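Local atomic coordinates of glucose dehydrogenase (Serratia sp. FS14, PDB entry 7CDY), a protein that belongs to the glucose/sorbosone dehydrogenase family and adopts a beta-propeller fold built of antiparallel sheets, with calcium bound in the model. Residues A[77-81]-A[127-131]. Residues are numbered along the deposited sequence; the frame is centred on the assembly and turned at random.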
# COMPACT_ATOMS: atom_id res chain seq x y z
N VAL A 77 -14.90 7.11 4.21
CA VAL A 77 -13.52 6.71 4.50
C VAL A 77 -13.43 5.20 4.36
O VAL A 77 -14.15 4.46 5.05
CB VAL A 77 -13.07 7.15 5.90
CG1 VAL A 77 -11.64 6.66 6.16
CG2 VAL A 77 -13.14 8.66 6.02
N TYR A 78 -12.55 4.74 3.46
CA TYR A 78 -12.25 3.32 3.31
C TYR A 78 -11.09 2.93 4.23
O TYR A 78 -10.16 3.73 4.46
CB TYR A 78 -11.85 3.01 1.86
CG TYR A 78 -12.97 3.17 0.86
CD1 TYR A 78 -13.37 4.44 0.45
CD2 TYR A 78 -13.64 2.07 0.34
CE1 TYR A 78 -14.42 4.60 -0.46
CE2 TYR A 78 -14.68 2.22 -0.58
CZ TYR A 78 -15.05 3.49 -0.97
OH TYR A 78 -16.09 3.66 -1.87
N LEU A 79 -11.14 1.70 4.75
CA LEU A 79 -10.06 1.13 5.55
C LEU A 79 -9.76 -0.26 5.05
O LEU A 79 -10.67 -1.01 4.68
CB LEU A 79 -10.45 1.01 7.03
CG LEU A 79 -10.79 2.29 7.80
CD1 LEU A 79 -11.34 1.93 9.18
CD2 LEU A 79 -9.56 3.18 7.93
N SER A 80 -8.48 -0.63 5.06
CA SER A 80 -8.10 -2.02 4.93
C SER A 80 -7.51 -2.50 6.25
O SER A 80 -6.98 -1.70 7.03
CB SER A 80 -7.14 -2.25 3.76
OG SER A 80 -5.85 -1.75 4.09
N PHE A 81 -7.63 -3.80 6.52
CA PHE A 81 -7.17 -4.35 7.79
C PHE A 81 -7.04 -5.86 7.70
O PHE A 81 -7.64 -6.50 6.84
CB PHE A 81 -8.09 -3.95 8.97
CG PHE A 81 -9.54 -4.42 8.83
CD1 PHE A 81 -10.43 -3.77 7.98
CD2 PHE A 81 -10.02 -5.48 9.60
CE1 PHE A 81 -11.76 -4.18 7.88
CE2 PHE A 81 -11.36 -5.89 9.52
CZ PHE A 81 -12.22 -5.24 8.65
N GLY A 127 -2.34 -4.72 1.49
CA GLY A 127 -3.25 -3.80 2.16
C GLY A 127 -3.33 -2.42 1.56
O GLY A 127 -4.22 -1.65 1.95
N LYS A 128 -2.46 -2.05 0.63
CA LYS A 128 -2.55 -0.71 0.06
C LYS A 128 -3.78 -0.59 -0.84
O LYS A 128 -4.25 -1.56 -1.44
CB LYS A 128 -1.29 -0.35 -0.73
CG LYS A 128 0.04 -0.35 0.08
CD LYS A 128 -0.01 0.47 1.35
CE LYS A 128 0.48 1.90 1.16
NZ LYS A 128 0.39 2.66 2.45
N LEU A 129 -4.31 0.63 -0.90
CA LEU A 129 -5.50 0.96 -1.67
C LEU A 129 -5.21 2.16 -2.55
O LEU A 129 -4.41 3.03 -2.18
CB LEU A 129 -6.65 1.37 -0.74
CG LEU A 129 -7.04 0.37 0.33
CD1 LEU A 129 -8.10 0.97 1.24
CD2 LEU A 129 -7.56 -0.93 -0.27
N ALA A 130 -5.89 2.25 -3.70
CA ALA A 130 -5.77 3.43 -4.53
C ALA A 130 -6.96 3.51 -5.48
O ALA A 130 -7.39 2.49 -6.03
CB ALA A 130 -4.47 3.41 -5.36
N PHE A 131 -7.46 4.72 -5.69
CA PHE A 131 -8.48 4.95 -6.70
C PHE A 131 -7.83 5.32 -8.03
O PHE A 131 -6.80 5.99 -8.07
CB PHE A 131 -9.46 6.04 -6.25
CG PHE A 131 -10.45 5.57 -5.22
CD1 PHE A 131 -11.58 4.87 -5.61
CD2 PHE A 131 -10.26 5.82 -3.87
CE1 PHE A 131 -12.49 4.42 -4.67
CE2 PHE A 131 -11.19 5.38 -2.94
CZ PHE A 131 -12.29 4.68 -3.34
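The strand portions of residues 77-81 and 127-131, 77-81 and 129-131, run roughly antiparallel at 149°, yet their axes come no closer than 9.2 Å, too far for backbone pairing; the two strands belong to different antiparallel sheets, adjacent blades of the propeller, and illustrate how neighbouring blades pack face to face through side chains. The backbones converge at one end, where the CA atoms of Ser80 and Gly127 lie 5.9 Å apart. There Ser80 OG donates a hydrogen bond of 2.7 Å to Gly127 O, while accepting one from Glu64 N on the adjacent strand 62-67. At the phi of 119° found in Gly127, a side chain would collide with the carbonyl oxygen of the preceding residue, so glycine suits the position. Further along, Leu129 projects between the strands, its CD1 lying 4.2 Å from Ser80 CB and 4.3 Å from Tyr78 CB. At the far end the edge of Phe131 meets the face of Tyr78 in a T-shaped stack, centroids 5.3 Å apart and planes at 73°; the Tyr78 hydroxyl hydrogen-bonds to Ala165 O. The chemistry thus grades from polar to aliphatic to aromatic: the two blades meet here largely through apolar and aromatic side chains, with a single hydrogen bond across the two segments where the backbones are nearest.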